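Long-range contact in putative N-acetylmuramoyl-L-alanine amidase (Enterococcus phage phiM1EF22, PDB 7D55), which forms the tetrameric cell-binding domain of a phage endolysin and probably holds the lytic enzyme on the enterococcal cell wall: residues M1-T13 and P58-Y72. Residues are numbered along the deposited sequence; the frame is centred on the assembly and turned at random.
Sequences MYCLYERPINSKT and PFYSQKEWNKNAPWY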
ATOM      1  N   MET A   1       3.677  -0.453   7.915  1.00 24.10           N
ATOM      2  CA  MET A   1       3.085   0.566   8.779  1.00 22.07           C
ATOM      3  C   MET A   1       1.581   0.410   8.887  1.00 19.77           C
ATOM      4  O   MET A   1       0.821   0.894   8.043  1.00 22.13           O
ATOM      5  CB  MET A   1       3.413   1.975   8.283  1.00 23.05           C
ATOM      6  CG  MET A   1       4.808   2.403   8.673  1.00 38.65           C
ATOM      7  SD  MET A   1       5.111   4.139   8.360  1.00 43.81           S
ATOM      8  CE  MET A   1       3.955   4.924   9.478  1.00 13.97           C
ATOM      9  N   TYR A   2       1.168  -0.275   9.938  1.00 12.20           N
ATOM     10  CA  TYR A   2      -0.231  -0.516  10.240  1.00 11.66           C
ATOM     11  C   TYR A   2      -0.471  -0.164  11.696  1.00 12.36           C
ATOM     12  O   TYR A   2       0.423  -0.295  12.536  1.00 12.56           O
ATOM     13  CB  TYR A   2      -0.568  -1.989  10.047  1.00 14.87           C
ATOM     14  CG  TYR A   2      -0.370  -2.460   8.633  1.00 15.59           C
ATOM     15  CD1 TYR A   2      -1.405  -2.395   7.709  1.00 20.09           C
ATOM     16  CD2 TYR A   2       0.863  -2.959   8.215  1.00 24.64           C
ATOM     17  CE1 TYR A   2      -1.223  -2.813   6.409  1.00 22.74           C
ATOM     18  CE2 TYR A   2       1.054  -3.381   6.913  1.00 28.94           C
ATOM     19  CZ  TYR A   2       0.006  -3.305   6.016  1.00 48.55           C
ATOM     20  OH  TYR A   2       0.181  -3.727   4.718  1.00 72.20           O
ATOM     21  N   CYS A   3      -1.691   0.266  11.998  1.00  9.39           N
ATOM     22  CA  CYS A   3      -2.079   0.382  13.394  1.00  9.87           C
ATOM     23  C   CYS A   3      -3.591   0.468  13.477  1.00  9.48           C
ATOM     24  O   CYS A   3      -4.272   0.744  12.486  1.00  9.17           O
ATOM     25  CB  CYS A   3      -1.423   1.584  14.084  1.00 12.00           C
ATOM     26  SG  CYS A   3      -1.896   3.206  13.464  1.00 13.48           S
ATOM     27  N   LEU A   4      -4.105   0.178  14.669  1.00  8.96           N
ATOM     28  CA  LEU A   4      -5.466   0.513  15.058  1.00  9.15           C
ATOM     29  C   LEU A   4      -5.394   1.605  16.111  1.00  8.69           C
ATOM     30  O   LEU A   4      -4.444   1.666  16.897  1.00  8.73           O
ATOM     31  CB  LEU A   4      -6.177  -0.699  15.663  1.00  8.91           C
ATOM     32  CG  LEU A   4      -6.449  -1.847  14.683  1.00  9.99           C
ATOM     33  CD1 LEU A   4      -6.719  -3.159  15.425  1.00 10.30           C
ATOM     34  CD2 LEU A   4      -7.617  -1.473  13.781  1.00 10.97           C
ATOM     35  N   TYR A   5      -6.402   2.471  16.128  1.00  9.18           N
ATOM     36  CA  TYR A   5      -6.457   3.535  17.123  1.00  9.01           C
ATOM     37  C   TYR A   5      -7.908   3.948  17.289  1.00  8.62           C
ATOM     38  O   TYR A   5      -8.782   3.538  16.525  1.00  9.48           O
ATOM     39  CB  TYR A   5      -5.575   4.737  16.737  1.00  8.83           C
ATOM     40  CG  TYR A   5      -6.012   5.461  15.482  1.00  8.69           C
ATOM     41  CD1 TYR A   5      -5.629   5.008  14.226  1.00  9.33           C
ATOM     42  CD2 TYR A   5      -6.800   6.612  15.555  1.00  8.52           C
ATOM     43  CE1 TYR A   5      -6.020   5.677  13.071  1.00  9.18           C
ATOM     44  CE2 TYR A   5      -7.191   7.295  14.401  1.00  7.79           C
ATOM     45  CZ  TYR A   5      -6.801   6.819  13.169  1.00  8.84           C
ATOM     46  OH  TYR A   5      -7.197   7.478  12.024  1.00  9.75           O
ATOM     47  N   GLU A   6      -8.161   4.771  18.300  1.00  9.68           N
ATOM     48  CA  GLU A   6      -9.492   5.312  18.519  1.00  9.55           C
ATOM     49  C   GLU A   6      -9.456   6.825  18.369  1.00  9.70           C
ATOM     50  O   GLU A   6      -8.455   7.462  18.704  1.00 10.28           O
ATOM     51  CB  GLU A   6      -9.985   4.947  19.918  1.00 11.55           C
ATOM     52  CG  GLU A   6     -10.293   3.466  20.062  1.00 13.91           C
ATOM     53  CD  GLU A   6     -10.601   3.067  21.491  1.00 19.04           C
ATOM     54  OE1 GLU A   6      -9.889   2.212  22.043  1.00 24.80           O
ATOM     55  OE2 GLU A   6     -11.552   3.604  22.066  1.00 19.66           O
ATOM     56  N   ARG A   7     -10.554   7.401  17.881  1.00  9.31           N
ATOM     57  CA  ARG A   7     -10.636   8.843  17.692  1.00  8.57           C
ATOM     58  C   ARG A   7     -12.096   9.275  17.776  1.00  7.95           C
ATOM     59  O   ARG A   7     -13.008   8.445  17.616  1.00  8.70           O
ATOM     60  CB  ARG A   7      -9.993   9.273  16.360  1.00  8.43           C
ATOM     61  CG  ARG A   7     -10.642   8.669  15.131  1.00  9.06           C
ATOM     62  CD  ARG A   7     -11.488   9.699  14.397  1.00 11.25           C
ATOM     63  NE  ARG A   7     -10.648  10.763  13.855  1.00 12.44           N
ATOM     64  CZ  ARG A   7     -10.778  12.061  14.122  1.00 11.97           C
ATOM     65  NH1 ARG A   7     -11.744  12.499  14.929  1.00 11.98           N
ATOM     66  NH2 ARG A   7      -9.935  12.929  13.563  1.00 11.30           N
ATOM     67  N   PRO A   8     -12.358  10.554  18.059  1.00  8.41           N
ATOM     68  CA  PRO A   8     -13.746  10.988  18.283  1.00  8.77           C
ATOM     69  C   PRO A   8     -14.590  11.016  17.015  1.00  8.94           C
ATOM     70  O   PRO A   8     -14.105  11.261  15.902  1.00  9.30           O
ATOM     71  CB  PRO A   8     -13.589  12.400  18.861  1.00  8.68           C
ATOM     72  CG  PRO A   8     -12.213  12.420  19.435  1.00  7.35           C
ATOM     73  CD  PRO A   8     -11.392  11.588  18.484  1.00  7.83           C
ATOM     74  N   ILE A   9     -15.892  10.816  17.216  1.00  8.88           N
ATOM     75  CA  ILE A   9     -16.879  10.829  16.146  1.00  9.11           C
ATOM     76  C   ILE A   9     -18.156  11.442  16.698  1.00  9.51           C
ATOM     77  O   ILE A   9     -18.468  11.309  17.885  1.00 10.11           O
ATOM     78  CB  ILE A   9     -17.119   9.403  15.567  1.00 10.44           C
ATOM     79  CG1 ILE A   9     -18.054   9.445  14.364  1.00 11.48           C
ATOM     80  CG2 ILE A   9     -17.691   8.468  16.621  1.00 11.56           C
ATOM     81  CD1 ILE A   9     -18.087   8.144  13.585  1.00 13.29           C
ATOM     82  N   ASN A  10     -18.879  12.152  15.843  1.00 10.27           N
ATOM     83  CA  ASN A  10     -20.186  12.677  16.215  1.00 12.63           C
ATOM     84  C   ASN A  10     -21.203  11.549  16.076  1.00 13.53           C
ATOM     85  O   ASN A  10     -21.444  11.064  14.967  1.00 14.78           O
ATOM     86  CB  ASN A  10     -20.550  13.834  15.288  1.00 13.89           C
ATOM     87  CG  ASN A  10     -21.831  14.548  15.703  1.00 15.35           C
ATOM     88  OD1 ASN A  10     -22.846  13.916  16.000  1.00 15.02           O
ATOM     89  ND2 ASN A  10     -21.792  15.874  15.701  1.00 17.74           N
ATOM     90  N   SER A  11     -21.800  11.141  17.197  1.00 13.82           N
ATOM     91  CA  SER A  11     -22.705   9.991  17.189  1.00 16.40           C
ATOM     92  C   SER A  11     -24.005  10.261  16.443  1.00 16.77           C
ATOM     93  O   SER A  11     -24.678   9.307  16.025  1.00 18.22           O
ATOM     94  CB  SER A  11     -23.020   9.560  18.622  1.00 17.88           C
ATOM     95  OG  SER A  11     -23.732  10.573  19.316  1.00 19.92           O
ATOM     96  N   LYS A  12     -24.389  11.526  16.275  1.00 14.93           N
ATOM     97  CA  LYS A  12     -25.637  11.840  15.592  1.00 16.92           C
ATOM     98  C   LYS A  12     -25.466  12.031  14.096  1.00 16.92           C
ATOM     99  O   LYS A  12     -26.439  11.868  13.354  1.00 18.56           O
ATOM    100  CB  LYS A  12     -26.291  13.092  16.191  1.00 20.43           C
ATOM    101  CG  LYS A  12     -26.631  12.981  17.672  1.00 25.22           C
ATOM    102  CD  LYS A  12     -27.449  14.183  18.137  1.00 30.49           C
ATOM    103  CE  LYS A  12     -27.066  14.619  19.547  1.00 33.58           C
ATOM    104  NZ  LYS A  12     -27.800  13.865  20.599  1.00 35.18           N
ATOM    105  N   THR A  13     -24.265  12.371  13.632  1.00 16.27           N
ATOM    106  CA  THR A  13     -24.029  12.601  12.214  1.00 16.51           C
ATOM    107  C   THR A  13     -23.060  11.621  11.574  1.00 15.40           C
ATOM    108  O   THR A  13     -23.009  11.563  10.339  1.00 16.92           O
ATOM    109  CB  THR A  13     -23.513  14.030  11.970  1.00 16.51           C
ATOM    110  OG1 THR A  13     -22.220  14.175  12.569  1.00 15.92           O
ATOM    111  CG2 THR A  13     -24.463  15.054  12.574  1.00 17.58           C
ATOM    112  N   PRO A  58       0.110  -2.937  16.192  1.00  9.10           N
ATOM    113  CA  PRO A  58       0.116  -1.813  17.133  1.00 11.32           C
ATOM    114  C   PRO A  58      -1.273  -1.218  17.291  1.00 10.73           C
ATOM    115  O   PRO A  58      -2.007  -1.041  16.318  1.00 11.27           O
ATOM    116  CB  PRO A  58       1.065  -0.812  16.473  1.00 11.84           C
ATOM    117  CG  PRO A  58       1.973  -1.656  15.653  1.00 12.72           C
ATOM    118  CD  PRO A  58       1.112  -2.769  15.126  1.00 10.99           C
ATOM    119  N   PHE A  59      -1.624  -0.899  18.534  1.00 11.94           N
ATOM    120  CA  PHE A  59      -2.909  -0.297  18.864  1.00 12.51           C
ATOM    121  C   PHE A  59      -2.654   0.884  19.784  1.00 13.30           C
ATOM    122  O   PHE A  59      -1.890   0.774  20.749  1.00 17.51           O
ATOM    123  CB  PHE A  59      -3.825  -1.319  19.561  1.00 15.15           C
ATOM    124  CG  PHE A  59      -5.119  -0.734  20.092  1.00 19.96           C
ATOM    125  CD1 PHE A  59      -6.129  -0.335  19.222  1.00 22.63           C
ATOM    126  CD2 PHE A  59      -5.329  -0.602  21.455  1.00 23.24           C
ATOM    127  CE1 PHE A  59      -7.326   0.200  19.701  1.00 23.06           C
ATOM    128  CE2 PHE A  59      -6.528  -0.067  21.948  1.00 24.53           C
ATOM    129  CZ  PHE A  59      -7.526   0.334  21.069  1.00 23.99           C
ATOM    130  N   TYR A  60      -3.268   2.019  19.480  1.00 10.13           N
ATOM    131  CA  TYR A  60      -3.180   3.184  20.341  1.00 10.26           C
ATOM    132  C   TYR A  60      -4.535   3.347  21.003  1.00 11.67           C
ATOM    133  O   TYR A  60      -5.548   3.535  20.317  1.00 15.10           O
ATOM    134  CB  TYR A  60      -2.813   4.419  19.531  1.00 10.97           C
ATOM    135  CG  TYR A  60      -1.423   4.360  18.948  1.00 11.97           C
ATOM    136  CD1 TYR A  60      -1.200   3.748  17.724  1.00 11.93           C
ATOM    137  CD2 TYR A  60      -0.337   4.907  19.621  1.00 13.07           C
ATOM    138  CE1 TYR A  60       0.059   3.687  17.178  1.00 12.77           C
ATOM    139  CE2 TYR A  60       0.931   4.862  19.076  1.00 13.37           C
ATOM    140  CZ  TYR A  60       1.125   4.245  17.856  1.00 13.63           C
ATOM    141  OH  TYR A  60       2.384   4.194  17.297  1.00 17.17           O
ATOM    142  N   SER A  61      -4.559   3.236  22.321  1.00 11.53           N
ATOM    143  CA  SER A  61      -5.796   3.375  23.062  1.00 11.58           C
ATOM    144  C   SER A  61      -6.006   4.839  23.423  1.00  9.98           C
ATOM    145  O   SER A  61      -5.149   5.698  23.187  1.00 11.27           O
ATOM    146  CB  SER A  61      -5.748   2.523  24.325  1.00 13.92           C
ATOM    147  OG  SER A  61      -5.078   3.223  25.356  1.00 15.08           O
ATOM    148  N   GLN A  62      -7.147   5.121  24.054  1.00  9.87           N
ATOM    149  CA  GLN A  62      -7.432   6.479  24.503  1.00 10.59           C
ATOM    150  C   GLN A  62      -6.554   6.929  25.662  1.00 11.24           C
ATOM    151  O   GLN A  62      -6.595   8.107  26.021  1.00 11.31           O
ATOM    152  CB  GLN A  62      -8.900   6.619  24.889  1.00 10.30           C
ATOM    153  CG  GLN A  62      -9.850   6.555  23.703  1.00 10.51           C
ATOM    154  CD  GLN A  62     -11.285   6.729  24.142  1.00 11.27           C
ATOM    155  OE1 GLN A  62     -11.608   7.694  24.826  1.00 12.82           O
ATOM    156  NE2 GLN A  62     -12.153   5.791  23.757  1.00 12.01           N
ATOM    157  N   LYS A  63      -5.792   6.024  26.277  1.00 12.49           N
ATOM    158  CA  LYS A  63      -4.787   6.457  27.238  1.00 14.68           C
ATOM    159  C   LYS A  63      -3.681   7.248  26.548  1.00 17.48           C
ATOM    160  O   LYS A  63      -3.184   8.238  27.099  1.00 21.36           O
ATOM    161  CB  LYS A  63      -4.226   5.240  27.976  1.00 15.32           C
ATOM    162  CG  LYS A  63      -3.167   5.566  29.009  1.00 18.83           C
ATOM    163  CD  LYS A  63      -2.788   4.333  29.821  1.00 23.17           C
ATOM    164  CE  LYS A  63      -1.786   4.681  30.922  1.00 26.73           C
ATOM    165  NZ  LYS A  63      -0.591   5.384  30.366  1.00 29.28           N
ATOM    166  N   GLU A  64      -3.307   6.846  25.329  1.00 16.22           N
ATOM    167  CA  GLU A  64      -2.211   7.437  24.564  1.00 15.84           C
ATOM    168  C   GLU A  64      -2.677   8.585  23.666  1.00 13.05           C
ATOM    169  O   GLU A  64      -2.038   9.644  23.611  1.00 13.99           O
ATOM    170  CB  GLU A  64      -1.559   6.361  23.684  1.00 18.68           C
ATOM    171  CG  GLU A  64      -0.767   5.288  24.417  1.00 24.19           C
ATOM    172  CD  GLU A  64      -1.623   4.127  24.895  1.00 29.51           C
ATOM    173  OE1 GLU A  64      -1.541   3.782  26.095  1.00 31.56           O
ATOM    174  OE2 GLU A  64      -2.368   3.550  24.070  1.00 31.33           O
ATOM    175  N   TRP A  65      -3.761   8.379  22.924  1.00 11.64           N
ATOM    176  CA  TRP A  65      -4.238   9.348  21.944  1.00  8.90           C
ATOM    177  C   TRP A  65      -5.656   9.738  22.322  1.00  9.59           C
ATOM    178  O   TRP A  65      -6.544   8.884  22.344  1.00 10.86           O
ATOM    179  CB  TRP A  65      -4.255   8.734  20.544  1.00  9.25           C
ATOM    180  CG  TRP A  65      -2.928   8.462  19.903  1.00 10.02           C
ATOM    181  CD1 TRP A  65      -1.685   8.567  20.461  1.00 12.18           C
ATOM    182  CD2 TRP A  65      -2.731   8.037  18.555  1.00  9.75           C
ATOM    183  NE1 TRP A  65      -0.719   8.224  19.530  1.00 12.54           N
ATOM    184  CE2 TRP A  65      -1.340   7.896  18.353  1.00  9.56           C
ATOM    185  CE3 TRP A  65      -3.598   7.754  17.501  1.00  8.94           C
ATOM    186  CZ2 TRP A  65      -0.802   7.490  17.130  1.00  8.98           C
ATOM    187  CZ3 TRP A  65      -3.067   7.354  16.293  1.00  9.31           C
ATOM    188  CH2 TRP A  65      -1.681   7.222  16.116  1.00 10.51           C
ATOM    189  N   ASN A  66      -5.874  11.022  22.593  1.00  8.65           N
ATOM    190  CA  ASN A  66      -7.186  11.489  23.035  1.00  9.44           C
ATOM    191  C   ASN A  66      -7.282  12.980  22.724  1.00 10.06           C
ATOM    192  O   ASN A  66      -6.402  13.548  22.071  1.00 10.50           O
ATOM    193  CB  ASN A  66      -7.379  11.162  24.518  1.00  9.99           C
ATOM    194  CG  ASN A  66      -6.245  11.683  25.362  1.00 10.81           C
ATOM    195  OD1 ASN A  66      -5.947  12.875  25.338  1.00 11.63           O
ATOM    196  ND2 ASN A  66      -5.594  10.795  26.106  1.00 12.09           N
ATOM    197  N   LYS A  67      -8.346  13.628  23.196  1.00  9.04           N
ATOM    198  CA  LYS A  67      -8.530  15.037  22.850  1.00  9.59           C
ATOM    199  C   LYS A  67      -7.467  15.925  23.467  1.00  9.92           C
ATOM    200  O   LYS A  67      -7.224  17.029  22.968  1.00 12.76           O
ATOM    201  CB  LYS A  67      -9.926  15.517  23.236  1.00  9.91           C
ATOM    202  CG  LYS A  67     -11.037  14.765  22.507  1.00  9.77           C
ATOM    203  CD  LYS A  67     -12.407  15.242  22.940  1.00  9.76           C
ATOM    204  CE  LYS A  67     -13.482  14.437  22.250  1.00  9.46           C
ATOM    205  NZ  LYS A  67     -14.820  14.704  22.900  1.00 11.18           N
ATOM    206  N   ASN A  68      -6.824  15.459  24.521  1.00 10.43           N
ATOM    207  CA  ASN A  68      -5.753  16.207  25.154  1.00 13.16           C
ATOM    208  C   ASN A  68      -4.410  15.949  24.487  1.00 14.10           C
ATOM    209  O   ASN A  68      -3.476  16.736  24.674  1.00 16.60           O
ATOM    210  CB  ASN A  68      -5.711  15.828  26.637  1.00 16.25           C
ATOM    211  CG  ASN A  68      -4.939  16.804  27.467  1.00 20.78           C
ATOM    212  OD1 ASN A  68      -4.024  16.416  28.188  1.00 24.49           O
ATOM    213  ND2 ASN A  68      -5.293  18.085  27.376  1.00 19.58           N
ATOM    214  N   ALA A  69      -4.309  14.865  23.714  1.00 12.32           N
ATOM    215  CA  ALA A  69      -3.112  14.553  22.926  1.00 10.96           C
ATOM    216  C   ALA A  69      -3.581  13.916  21.628  1.00 10.27           C
ATOM    217  O   ALA A  69      -3.516  12.687  21.446  1.00  9.82           O
ATOM    218  CB  ALA A  69      -2.180  13.609  23.692  1.00 12.46           C
ATOM    219  N   PRO A  70      -4.113  14.720  20.705  1.00 10.17           N
ATOM    220  CA  PRO A  70      -4.809  14.178  19.522  1.00 10.04           C
ATOM    221  C   PRO A  70      -3.866  13.774  18.392  1.00 10.72           C
ATOM    222  O   PRO A  70      -3.912  14.311  17.275  1.00 11.62           O
ATOM    223  CB  PRO A  70      -5.745  15.331  19.136  1.00  9.79           C
ATOM    224  CG  PRO A  70      -5.026  16.572  19.605  1.00  9.16           C
ATOM    225  CD  PRO A  70      -4.321  16.176  20.868  1.00 10.83           C
ATOM    226  N   TRP A  71      -3.027  12.771  18.669  1.00  9.52           N
ATOM    227  CA  TRP A  71      -2.040  12.338  17.688  1.00  9.45           C
ATOM    228  C   TRP A  71      -2.694  11.797  16.426  1.00  9.06           C
ATOM    229  O   TRP A  71      -2.080  11.815  15.351  1.00 10.38           O
ATOM    230  CB  TRP A  71      -1.140  11.286  18.321  1.00 10.96           C
ATOM    231  CG  TRP A  71      -0.179  11.879  19.283  1.00 11.02           C
ATOM    232  CD1 TRP A  71      -0.294  11.935  20.648  1.00 11.04           C
ATOM    233  CD2 TRP A  71       1.043  12.537  18.954  1.00 12.06           C
ATOM    234  NE1 TRP A  71       0.805  12.574  21.188  1.00 12.03           N
ATOM    235  CE2 TRP A  71       1.636  12.952  20.165  1.00 12.40           C
ATOM    236  CE3 TRP A  71       1.701  12.808  17.750  1.00 12.73           C
ATOM    237  CZ2 TRP A  71       2.848  13.628  20.201  1.00 13.34           C
ATOM    238  CZ3 TRP A  71       2.904  13.470  17.792  1.00 13.66           C
ATOM    239  CH2 TRP A  71       3.465  13.877  19.007  1.00 14.14           C
ATOM    240  N   TYR A  72      -3.927  11.301  16.532  1.00  9.25           N
ATOM    241  CA  TYR A  72      -4.648  10.860  15.342  1.00  9.98           C
ATOM    242  C   TYR A  72      -4.800  11.984  14.312  1.00 11.01           C
ATOM    243  O   TYR A  72      -4.860  11.705  13.110  1.00 11.93           O
ATOM    244  CB  TYR A  72      -5.995  10.255  15.729  1.00 11.32           C
ATOM    245  CG  TYR A  72      -6.738  11.022  16.788  1.00 11.14           C
ATOM    246  CD1 TYR A  72      -7.412  12.208  16.480  1.00  9.99           C
ATOM    247  CD2 TYR A  72      -6.766  10.573  18.110  1.00 10.04           C
ATOM    248  CE1 TYR A  72      -8.109  12.912  17.470  1.00  9.71           C
ATOM    249  CE2 TYR A  72      -7.442  11.267  19.089  1.00 10.57           C
ATOM    250  CZ  TYR A  72      -8.106  12.436  18.770  1.00 10.63           C
ATOM    251  OH  TYR A  72      -8.773  13.101  19.768  1.00 12.22           O
TER
HETATM  252  O   HOH W   1      -9.159   3.161  24.526  1.00 15.93           O
HETATM  253  O   HOH W   2      -6.986   6.518  20.652  1.00 23.82           O
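Tyr5 drives its ring into an aromatic cluster built from residues 60-72. CZ3 of Trp65 comes within 3.6 Å of Tyr5 CG, the planes inclined at 56° in a pairing that is neither stack nor T-shape, while CB of Tyr72 meets Tyr5 CE2. Tyr5 CG stands between its backbone N and carbonyl carbon, which carries the ring to these partners. The broad, flat Trp65 indole has two faces to cover, and lies between the Tyr60 ring on one and Trp71 CB on the other. Tyr72 offers a face, well suited to aliphatic C-H groups, to Arg7, whose CB sits 3.8 Å from the ring centroid and only 15° off the normal, a CH-pi contact made by the base of the side chain. Beyond it Pro8, rigid and apolar, brings CD to 3.4 Å from Tyr72 CZ.

Around Phe59 the contacts are partly polar. Gln62, whose amide N-H suits a carboxylate, donates from NE2 to Glu6 OE2 at 2.8 Å in a nearly straight bond (171°), reaching it from above the carboxylate plane, with the amide turned almost perpendicular to the carboxylate. Glu6 OE1 lies at the edge of the Phe59 ring, where the outward C-H dipoles would suit a carboxylate oxygen, and a water links it to Gln62 N. Leu4 CB packs in plane against Phe59 CD1.

The backbones run parallel here: Leu4 N donates to Pro58 O and Leu4 O accepts from Tyr60 N, both at 2.9 Å. The short, weakly bonded strand 59-60 thus borders strand 3-9, whose other neighbour is strand 22-28. Met42 of helix 39-53 covers Leu4 and Phe59; across the sheet, helix 71-78 brings Leu75 against Tyr5 and Trp65, and Glu76 binds both Tyr5 OH and Arg7. Tyr60 OH bonds Asp47 of a second subunit, tying this edge into the tetramer.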